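Local coordinates for protein ubiquinone biosynthesis accessory factor UbiJ (Escherichia coli, PDB 6H6P) that supports aerobic ubiquinone biosynthesis by binding hydrophobic biosynthetic intermediates in its SCP2 domain and is essential for the stability of the Ubi complex, at residues Val50-Phe55 / Ala84-Leu89; Leu92-Gln97 / Leu122-Glu127; Leu44-Arg49 / Gln110-Val115; Cys80-Tyr85 / Gly105-Gln110. All coordinates share one frame; numbering follows the deposited sequence.

Interaction 1: Val50-Phe55 / Ala84-Leu89; sequences VEVKGF and AYASVL. With CA (calcium ion), chain T.
Lys53 N donates to Ala84 O at 2.8 Å, almost straight (166°), though it reaches the oxygen from above the carbonyl plane. Ala84 N in turn bonds Glu51 O at 3.2 Å, along the axis of that carbonyl. The two bonds straddle Val52, which pairs with Ala84 in a parallel bridge at the ends of strands 47-52 and 80-84. These are neighbouring strands in the mixed sheet of the SCP2 domain. Beyond the pairing, both chains leave the sheet.

Lys53 then lies across the ring of Tyr85. Its CB sits over the centre of one ring face, 3.6 Å from the centroid, in a CH-pi contact. CD and CE run out past the CD1-CE1 side of the ring, still touching those carbons, and the two side chains cross at about a right angle. The bends at chi3 and chi4 carry NZ back to the sheet, where it makes a weak hydrogen bond to Ile83 O.

Val52 shares its face of the sheet with Ala84. With CG1 anti to the backbone N (chi1 -174°), that methyl rests on Ala86 CB at 3.8 Å, and CG2 is turned to Leu89. Leu89 reaches back over the strand with CD1, 3.7 Å from Val50 CG1. The same Ala86 methyl meets the ring of Phe55 at its edge, in the ring plane, with CE1 3.5 Å from CB. Within the turn that follows Ala84, Ser87 OG binds a calcium ion at 2.4 Å.

Interaction 2: Leu92-Gln97 / Leu122-Glu127; sequences LRDRQQ and LADLAE
Arg93 lays its guanidinium over Ala123 O, so that the carbonyl oxygen faces the flat group and not its N-H bonds. In the SCP2 domain, this is where the N-cap turn of helix 95-104 meets the C-terminal end of helix 113-124. Arg93 NH2 is 2.9 Å from Ala123 O, but the angle is too poor for a hydrogen bond. The bend at chi3 (47°) brings the planar group over this oxygen. Ala126 CB lies at the guanidinium edge, in its plane, 3.8 Å from NH1.

Asp94 is the N-cap of helix 95-104, and its OD1 takes a weak bond from Gln97 N at 3.3 Å. Its CB packs on the carboxylate of Asp124, 3.5 Å from OD2. The two acids are close: Asp94 OD2 lies 4.2 Å from Asp124 OD1, which may raise the proton affinity of Asp124, while for Asp94 the helix start would probably offset it. With an alanine at Asp124, Asp94 would probably lose both the carboxylate that packs on its CB and the nearby negative charge. Asp124 CA makes a bent CA-H...O contact with Arg93 O, with CA and O 3.2 Å apart.

Interaction 3: Leu44-Arg49 / Gln110-Val115; sequences LGKVLR and QGDIQV
The carboxylate of Asp112 is the flat group of this contact, and Lys46 approaches it only loosely. Lys46 NZ stays 4.4 Å from Asp112 OD2, too far for a salt bridge, although the opposite charges probably still attract. The other oxygen, Asp112 OD1, accepts a weak bond from Gln114 N at 3.5 Å. Asp112 is thus the N-cap of helix 113-124, and its carboxylate serves the helix with one oxygen while the other is turned to the lysine.

The rest of the contact is apolar and centres on Val115, in the first turn of the helix. Both of its methyls are used. CG2 meets the aliphatic chain of Lys46, 3.8 Å from CD, and the two side chains cross at a slant. CG1 faces the start of the strand and the residue before it, 4.0 Å from Lys46 CB and 4.2 Å from Leu48 CB. The kink of Lys46 at chi2 (-72°) lets its chain pass along the valine before NZ emerges near the acid. A backbone bond from Val115 N to Asp112 O, 3.0 Å long, closes the turn.

Lys46 NZ also has weak, long ion pairs with Asp79 and with Asp77 of the second subunit. Val115 touches Cys80 as well, while Leu48 packs on Cys80 and Phe63. The start of helix 113-124 therefore covers the beginning of strand 47-52 in the SCP2-domain sheet, between strands 58-63 and 80-84.

Interaction 4: Cys80-Tyr85 / Gly105-Gln110; sequences CTVIAY and GELEVQ
Strands 80-84 and 108-111 form an antiparallel ladder at one margin of the SCP2-domain sheet, with an angle of 164° between their short segments. Thr81 and Gln110 are a hydrogen-bonded pair, with Gln110 N to Thr81 O at 2.8 Å. Ile83 and Glu108 form the next such pair. Ile83 N gives to Glu108 O at 2.8 Å, in the carbonyl plane. Val82 and Val109 make the non-hydrogen-bonded pair between them.

On the face of Thr81 and Ile83 the side chains are mixed. Ile83 CD1 nestles between two polar ends, 3.6 Å from both Gln110 CD and Glu108 OE1. Gln110 NE2 makes a weak bond to Glu108 OE2, which links the two ends. Thr81 CB lies 3.5 Å from Gln110 OE1.

The face of Val82 is apolar. Leu107 CD1 is wedged against Val82 CB and Ala84 CB, the latter 3.8 Å away. Next to them Val109 CG1, opposite the backbone N (chi1 -176°), meets Cys80 SG at 3.7 Å. Val116 of helix 113-124 covers Cys80, Val82 and Val109, and Leu98 and Ile102 of helix 95-104 cover Leu107. The strand pair, apolar under helices and mixed on its other face, is consistent with the alpha+beta SCP2 fold.

Overall arrangement
Interactions 1, 3 and 4 all lie on the one mixed sheet, and interaction 2 joins the start of helix 95-104 to the end of helix 113-124. Interaction 4 is the hub. Its centre is 8 Å from that of interaction 1, with which it shares Ala84 and Tyr85, and 12 Å from that of interaction 3, with which it shares Gln110. The centre of interaction 2 lies about 16 Å from those of both 3 and 4, and it touches 4 where Leu92 meets Leu107. Interactions 1 and 3 use opposite ends of strand 47-52. Their centres are 17 Å apart. A pentaethylene glycol, probably from the crystallisation liquor, lies about 4 Å from the side chain of Ala86.

Interaction 1: Val50-Phe55 / Ala84-Leu89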
# COMPACT_ATOMS: atom_id res chain seq x y z
N VAL C 50 19.18 4.37 -9.55
CA VAL C 50 19.62 5.18 -10.67
C VAL C 50 20.34 6.35 -10.04
O VAL C 50 19.74 7.09 -9.26
CB VAL C 50 18.45 5.63 -11.58
CG1 VAL C 50 18.96 6.48 -12.72
CG2 VAL C 50 17.64 4.43 -12.12
N GLU C 51 21.63 6.50 -10.36
CA GLU C 51 22.50 7.59 -9.92
C GLU C 51 22.55 8.66 -11.02
O GLU C 51 23.14 8.43 -12.08
CB GLU C 51 23.89 7.06 -9.55
CG GLU C 51 23.89 6.02 -8.43
CD GLU C 51 23.59 6.46 -7.01
OE1 GLU C 51 23.44 7.68 -6.76
OE2 GLU C 51 23.55 5.59 -6.12
N VAL C 52 21.84 9.78 -10.80
CA VAL C 52 21.75 10.85 -11.79
C VAL C 52 23.06 11.63 -11.71
O VAL C 52 23.36 12.20 -10.67
CB VAL C 52 20.47 11.72 -11.63
CG1 VAL C 52 20.34 12.72 -12.76
CG2 VAL C 52 19.23 10.86 -11.56
N LYS C 53 23.87 11.55 -12.79
CA LYS C 53 25.20 12.15 -12.88
C LYS C 53 25.24 13.68 -12.87
O LYS C 53 26.16 14.24 -12.24
CB LYS C 53 25.98 11.62 -14.08
CG LYS C 53 26.86 10.42 -13.80
CD LYS C 53 28.06 10.36 -14.72
CE LYS C 53 27.89 9.50 -15.96
NZ LYS C 53 28.07 8.04 -15.67
N GLY C 54 24.31 14.34 -13.56
CA GLY C 54 24.29 15.81 -13.62
C GLY C 54 24.09 16.49 -12.27
O GLY C 54 24.83 17.40 -11.90
N PHE C 55 23.08 16.01 -11.53
CA PHE C 55 22.63 16.44 -10.20
C PHE C 55 23.33 15.51 -9.20
O PHE C 55 23.82 14.47 -9.62
CB PHE C 55 21.12 16.23 -10.16
CG PHE C 55 20.41 16.85 -11.36
CD1 PHE C 55 20.25 16.13 -12.54
CD2 PHE C 55 19.97 18.16 -11.32
CE1 PHE C 55 19.66 16.72 -13.66
CE2 PHE C 55 19.35 18.74 -12.43
CZ PHE C 55 19.21 18.02 -13.60
N ALA C 84 24.22 7.36 -14.90
CA ALA C 84 24.14 8.13 -16.14
C ALA C 84 23.60 9.54 -15.89
O ALA C 84 23.05 9.79 -14.81
CB ALA C 84 23.23 7.41 -17.14
N TYR C 85 23.76 10.45 -16.87
CA TYR C 85 23.25 11.82 -16.80
C TYR C 85 21.74 11.80 -17.05
O TYR C 85 21.27 10.95 -17.79
CB TYR C 85 23.95 12.68 -17.84
CG TYR C 85 25.27 13.23 -17.38
CD1 TYR C 85 26.45 12.52 -17.56
CD2 TYR C 85 25.36 14.50 -16.81
CE1 TYR C 85 27.67 13.03 -17.14
CE2 TYR C 85 26.58 15.03 -16.39
CZ TYR C 85 27.73 14.28 -16.55
OH TYR C 85 28.94 14.78 -16.12
N ALA C 86 21.00 12.75 -16.47
CA ALA C 86 19.54 12.85 -16.63
C ALA C 86 19.02 12.68 -18.09
O ALA C 86 18.02 12.00 -18.32
CB ALA C 86 19.05 14.16 -16.03
N SER C 87 19.75 13.27 -19.07
CA SER C 87 19.51 13.30 -20.52
C SER C 87 19.53 11.95 -21.19
O SER C 87 18.90 11.82 -22.25
CB SER C 87 20.57 14.15 -21.19
OG SER C 87 20.65 15.45 -20.64
N VAL C 88 20.32 10.98 -20.66
CA VAL C 88 20.46 9.64 -21.25
C VAL C 88 19.39 8.67 -20.73
O VAL C 88 19.02 7.76 -21.45
CB VAL C 88 21.90 9.03 -21.21
CG1 VAL C 88 22.88 9.84 -22.05
CG2 VAL C 88 22.43 8.86 -19.82
N LEU C 89 18.85 8.91 -19.52
CA LEU C 89 17.81 8.08 -18.89
C LEU C 89 16.53 7.92 -19.75
O LEU C 89 16.07 6.78 -19.83
CB LEU C 89 17.45 8.53 -17.47
CG LEU C 89 18.60 8.60 -16.46
CD1 LEU C 89 18.11 9.12 -15.13
CD2 LEU C 89 19.36 7.27 -16.35
CA CA T . 21.92 15.79 -18.65

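Interaction 2: Leu92-Gln97 / Leu122-Glu127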
# COMPACT_ATOMS: atom_id res chain seq x y z
N LEU C 92 16.51 4.80 -22.24
CA LEU C 92 16.38 3.45 -21.66
C LEU C 92 14.97 2.85 -21.94
O LEU C 92 14.31 2.33 -21.03
CB LEU C 92 16.64 3.50 -20.14
CG LEU C 92 18.08 3.63 -19.63
CD1 LEU C 92 18.06 3.83 -18.11
CD2 LEU C 92 18.93 2.40 -20.03
N ARG C 93 14.56 2.88 -23.22
CA ARG C 93 13.25 2.41 -23.66
C ARG C 93 13.30 1.15 -24.53
O ARG C 93 12.29 0.82 -25.15
CB ARG C 93 12.48 3.54 -24.36
CG ARG C 93 11.91 4.63 -23.45
CD ARG C 93 10.85 5.42 -24.21
NE ARG C 93 9.93 4.51 -24.90
CZ ARG C 93 8.84 3.98 -24.35
NH1 ARG C 93 8.46 4.32 -23.13
NH2 ARG C 93 8.10 3.12 -25.04
N ASP C 94 14.46 0.45 -24.57
CA ASP C 94 14.66 -0.87 -25.20
C ASP C 94 16.09 -1.40 -25.08
O ASP C 94 17.03 -0.63 -24.91
CB ASP C 94 14.15 -1.00 -26.65
CG ASP C 94 14.67 -0.03 -27.66
OD1 ASP C 94 15.87 -0.13 -28.01
OD2 ASP C 94 13.85 0.73 -28.21
N ARG C 95 16.22 -2.74 -25.16
CA ARG C 95 17.44 -3.55 -25.04
C ARG C 95 18.56 -3.15 -26.01
O ARG C 95 19.74 -3.22 -25.64
CB ARG C 95 17.10 -5.05 -25.18
CG ARG C 95 16.37 -5.64 -23.96
CD ARG C 95 17.16 -6.71 -23.24
NE ARG C 95 18.52 -6.27 -22.92
CZ ARG C 95 19.63 -6.82 -23.41
NH1 ARG C 95 20.82 -6.33 -23.07
NH2 ARG C 95 19.56 -7.86 -24.23
N GLN C 96 18.20 -2.72 -27.23
CA GLN C 96 19.14 -2.28 -28.28
C GLN C 96 19.87 -1.00 -27.87
O GLN C 96 21.09 -0.90 -28.05
CB GLN C 96 18.39 -2.06 -29.62
CG GLN C 96 17.76 -3.33 -30.22
CD GLN C 96 16.27 -3.22 -30.53
OE1 GLN C 96 15.46 -2.76 -29.71
NE2 GLN C 96 15.87 -3.74 -31.69
N GLN C 97 19.11 -0.04 -27.31
CA GLN C 97 19.59 1.26 -26.84
C GLN C 97 20.41 1.12 -25.57
O GLN C 97 21.38 1.84 -25.39
CB GLN C 97 18.44 2.25 -26.65
CG GLN C 97 17.75 2.65 -27.96
CD GLN C 97 16.56 3.54 -27.70
OE1 GLN C 97 15.65 3.22 -26.93
NE2 GLN C 97 16.54 4.70 -28.35
N LEU C 122 10.21 -4.12 -20.45
CA LEU C 122 8.90 -3.67 -19.97
C LEU C 122 8.57 -2.27 -20.58
O LEU C 122 7.44 -2.03 -21.02
CB LEU C 122 8.91 -3.62 -18.41
CG LEU C 122 7.69 -3.00 -17.68
CD1 LEU C 122 6.35 -3.64 -18.11
CD2 LEU C 122 7.87 -3.05 -16.17
N ALA C 123 9.58 -1.36 -20.59
CA ALA C 123 9.52 -0.01 -21.15
C ALA C 123 9.36 -0.03 -22.69
O ALA C 123 8.73 0.88 -23.26
CB ALA C 123 10.77 0.74 -20.79
N ASP C 124 9.91 -1.06 -23.37
CA ASP C 124 9.85 -1.26 -24.82
C ASP C 124 8.42 -1.49 -25.26
O ASP C 124 8.06 -1.09 -26.37
CB ASP C 124 10.73 -2.45 -25.22
CG ASP C 124 11.05 -2.63 -26.70
OD1 ASP C 124 10.58 -1.82 -27.52
OD2 ASP C 124 11.84 -3.54 -27.02
N LEU C 125 7.58 -2.07 -24.39
CA LEU C 125 6.18 -2.37 -24.65
C LEU C 125 5.20 -1.51 -23.82
O LEU C 125 4.07 -1.93 -23.56
CB LEU C 125 5.95 -3.88 -24.47
CG LEU C 125 5.88 -4.71 -25.75
CD1 LEU C 125 7.18 -4.67 -26.52
CD2 LEU C 125 5.53 -6.16 -25.44
N ALA C 126 5.61 -0.28 -23.44
CA ALA C 126 4.81 0.67 -22.66
C ALA C 126 3.55 1.05 -23.43
O ALA C 126 3.62 1.35 -24.62
CB ALA C 126 5.63 1.91 -22.33
N GLU C 127 2.39 0.98 -22.74
CA GLU C 127 1.08 1.32 -23.31
C GLU C 127 0.06 1.76 -22.25
O GLU C 127 0.10 1.31 -21.10
CB GLU C 127 0.51 0.17 -24.17
CG GLU C 127 0.31 -1.16 -23.44
CD GLU C 127 -0.87 -1.99 -23.89
OE1 GLU C 127 -1.94 -1.42 -24.20
OE2 GLU C 127 -0.75 -3.24 -23.86

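Interaction 3: Leu44-Arg49 / Gln110-Val115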
# COMPACT_ATOMS: atom_id res chain seq x y z
N LEU C 44 9.71 -8.38 -9.99
CA LEU C 44 9.16 -8.62 -8.66
C LEU C 44 10.22 -8.78 -7.56
O LEU C 44 11.01 -9.74 -7.56
CB LEU C 44 8.23 -9.84 -8.67
CG LEU C 44 6.75 -9.57 -8.80
CD1 LEU C 44 6.01 -10.88 -8.95
CD2 LEU C 44 6.21 -8.84 -7.59
N GLY C 45 10.18 -7.83 -6.63
CA GLY C 45 11.09 -7.80 -5.48
C GLY C 45 12.41 -7.13 -5.76
O GLY C 45 13.29 -7.15 -4.90
N LYS C 46 12.56 -6.53 -6.96
CA LYS C 46 13.79 -5.86 -7.41
C LYS C 46 13.80 -4.37 -7.10
O LYS C 46 12.78 -3.69 -7.15
CB LYS C 46 14.10 -6.12 -8.90
CG LYS C 46 14.20 -7.59 -9.30
CD LYS C 46 15.45 -8.27 -8.79
CE LYS C 46 15.32 -9.76 -8.81
NZ LYS C 46 16.41 -10.41 -8.04
N VAL C 47 14.98 -3.87 -6.79
CA VAL C 47 15.27 -2.47 -6.52
C VAL C 47 16.32 -2.04 -7.56
O VAL C 47 17.35 -2.70 -7.72
CB VAL C 47 15.73 -2.23 -5.06
CG1 VAL C 47 16.03 -0.76 -4.81
CG2 VAL C 47 14.68 -2.73 -4.06
N LEU C 48 15.98 -1.00 -8.33
CA LEU C 48 16.85 -0.42 -9.35
C LEU C 48 17.20 0.99 -8.90
O LEU C 48 16.33 1.85 -8.85
CB LEU C 48 16.19 -0.43 -10.76
CG LEU C 48 16.95 0.20 -11.95
CD1 LEU C 48 18.26 -0.53 -12.26
CD2 LEU C 48 16.08 0.18 -13.19
N ARG C 49 18.47 1.18 -8.49
CA ARG C 49 18.95 2.49 -8.08
C ARG C 49 19.54 3.10 -9.32
O ARG C 49 20.22 2.43 -10.09
CB ARG C 49 20.00 2.41 -6.96
CG ARG C 49 20.25 3.74 -6.28
CD ARG C 49 21.04 3.58 -5.01
NE ARG C 49 20.92 4.77 -4.15
CZ ARG C 49 20.42 4.79 -2.91
NH1 ARG C 49 19.99 3.66 -2.34
NH2 ARG C 49 20.35 5.93 -2.24
N GLN C 110 26.01 -1.63 -12.50
CA GLN C 110 26.54 -2.30 -11.32
C GLN C 110 25.45 -3.27 -10.89
O GLN C 110 24.29 -3.09 -11.26
CB GLN C 110 26.86 -1.30 -10.19
CG GLN C 110 27.89 -0.21 -10.54
CD GLN C 110 28.10 0.77 -9.42
OE1 GLN C 110 27.23 1.02 -8.57
NE2 GLN C 110 29.26 1.40 -9.42
N GLY C 111 25.84 -4.33 -10.19
CA GLY C 111 24.92 -5.35 -9.73
C GLY C 111 24.48 -6.30 -10.83
O GLY C 111 25.28 -6.69 -11.69
N ASP C 112 23.20 -6.69 -10.77
CA ASP C 112 22.53 -7.62 -11.68
C ASP C 112 22.02 -6.89 -12.92
O ASP C 112 20.94 -6.29 -12.90
CB ASP C 112 21.36 -8.30 -10.91
CG ASP C 112 20.68 -9.51 -11.54
OD1 ASP C 112 21.15 -9.98 -12.61
OD2 ASP C 112 19.70 -10.00 -10.95
N ILE C 113 22.79 -6.96 -14.03
CA ILE C 113 22.42 -6.33 -15.30
C ILE C 113 21.02 -6.80 -15.81
O ILE C 113 20.38 -6.09 -16.57
CB ILE C 113 23.54 -6.51 -16.38
CG1 ILE C 113 23.35 -5.52 -17.57
CG2 ILE C 113 23.67 -7.99 -16.83
CD1 ILE C 113 24.54 -5.35 -18.52
N GLN C 114 20.54 -7.96 -15.34
CA GLN C 114 19.24 -8.48 -15.74
C GLN C 114 18.06 -7.66 -15.22
O GLN C 114 16.99 -7.74 -15.80
CB GLN C 114 19.09 -9.96 -15.38
CG GLN C 114 19.62 -10.89 -16.47
CD GLN C 114 19.47 -12.36 -16.13
OE1 GLN C 114 18.71 -12.76 -15.23
NE2 GLN C 114 20.20 -13.21 -16.86
N VAL C 115 18.27 -6.85 -14.16
CA VAL C 115 17.25 -5.98 -13.58
C VAL C 115 16.95 -4.83 -14.59
O VAL C 115 15.78 -4.58 -14.91
CB VAL C 115 17.63 -5.47 -12.15
CG1 VAL C 115 16.60 -4.48 -11.60
CG2 VAL C 115 17.84 -6.62 -11.18

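Interaction 4: Cys80-Tyr85 / Gly105-Gln110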
# COMPACT_ATOMS: atom_id res chain seq x y z
N CYS C 80 20.55 -3.67 -8.74
CA CYS C 80 21.20 -3.11 -9.93
C CYS C 80 21.25 -1.61 -9.73
O CYS C 80 20.24 -1.01 -9.38
CB CYS C 80 20.39 -3.48 -11.17
SG CYS C 80 21.15 -3.03 -12.76
N THR C 81 22.43 -1.01 -9.92
CA THR C 81 22.67 0.43 -9.87
C THR C 81 23.09 0.84 -11.28
O THR C 81 23.97 0.21 -11.85
CB THR C 81 23.75 0.79 -8.81
OG1 THR C 81 23.38 0.23 -7.54
CG2 THR C 81 23.97 2.28 -8.67
N VAL C 82 22.40 1.85 -11.86
CA VAL C 82 22.71 2.42 -13.19
C VAL C 82 23.16 3.88 -13.01
O VAL C 82 22.46 4.65 -12.35
CB VAL C 82 21.65 2.21 -14.32
CG1 VAL C 82 21.39 0.74 -14.57
CG2 VAL C 82 20.34 2.91 -14.01
N ILE C 83 24.36 4.22 -13.50
CA ILE C 83 24.92 5.57 -13.37
C ILE C 83 24.96 6.23 -14.75
O ILE C 83 25.63 5.73 -15.64
CB ILE C 83 26.29 5.63 -12.63
CG1 ILE C 83 26.33 4.73 -11.37
CG2 ILE C 83 26.64 7.08 -12.27
CD1 ILE C 83 27.04 3.42 -11.55
N ALA C 84 24.22 7.36 -14.90
CA ALA C 84 24.14 8.13 -16.14
C ALA C 84 23.60 9.54 -15.89
O ALA C 84 23.05 9.79 -14.81
CB ALA C 84 23.23 7.41 -17.14
N TYR C 85 23.76 10.45 -16.87
CA TYR C 85 23.25 11.82 -16.80
C TYR C 85 21.74 11.80 -17.05
O TYR C 85 21.27 10.95 -17.79
CB TYR C 85 23.95 12.68 -17.84
CG TYR C 85 25.27 13.23 -17.38
CD1 TYR C 85 26.45 12.52 -17.56
CD2 TYR C 85 25.36 14.50 -16.81
CE1 TYR C 85 27.67 13.03 -17.14
CE2 TYR C 85 26.58 15.03 -16.39
CZ TYR C 85 27.73 14.28 -16.55
OH TYR C 85 28.94 14.78 -16.12
N GLY C 105 29.83 4.17 -23.07
CA GLY C 105 30.26 4.65 -21.76
C GLY C 105 29.27 5.58 -21.09
O GLY C 105 29.42 5.88 -19.90
N GLU C 106 28.22 6.01 -21.85
CA GLU C 106 27.12 6.89 -21.42
C GLU C 106 26.38 6.42 -20.17
O GLU C 106 25.91 7.25 -19.39
CB GLU C 106 26.13 7.10 -22.57
CG GLU C 106 26.59 8.10 -23.63
CD GLU C 106 25.59 8.34 -24.74
OE1 GLU C 106 25.47 7.46 -25.62
OE2 GLU C 106 24.94 9.41 -24.74
N LEU C 107 26.26 5.08 -20.00
CA LEU C 107 25.59 4.39 -18.88
C LEU C 107 26.51 3.33 -18.26
O LEU C 107 27.06 2.48 -18.96
CB LEU C 107 24.27 3.75 -19.35
CG LEU C 107 23.47 2.98 -18.33
CD1 LEU C 107 22.36 3.79 -17.76
CD2 LEU C 107 22.90 1.77 -18.93
N GLU C 108 26.64 3.37 -16.93
CA GLU C 108 27.41 2.41 -16.14
C GLU C 108 26.43 1.51 -15.37
O GLU C 108 25.51 2.01 -14.73
CB GLU C 108 28.36 3.13 -15.17
CG GLU C 108 29.43 2.22 -14.58
CD GLU C 108 30.08 2.69 -13.29
OE1 GLU C 108 30.22 3.92 -13.11
OE2 GLU C 108 30.46 1.82 -12.47
N VAL C 109 26.63 0.20 -15.46
CA VAL C 109 25.79 -0.79 -14.77
C VAL C 109 26.62 -1.49 -13.69
O VAL C 109 27.79 -1.84 -13.90
CB VAL C 109 25.08 -1.78 -15.75
CG1 VAL C 109 24.14 -2.74 -15.00
CG2 VAL C 109 24.33 -1.01 -16.83
N GLN C 110 26.01 -1.63 -12.50
CA GLN C 110 26.54 -2.30 -11.32
C GLN C 110 25.45 -3.27 -10.89
O GLN C 110 24.29 -3.09 -11.26
CB GLN C 110 26.86 -1.30 -10.19
CG GLN C 110 27.89 -0.21 -10.54
CD GLN C 110 28.10 0.77 -9.42
OE1 GLN C 110 27.23 1.02 -8.57
NE2 GLN C 110 29.26 1.40 -9.42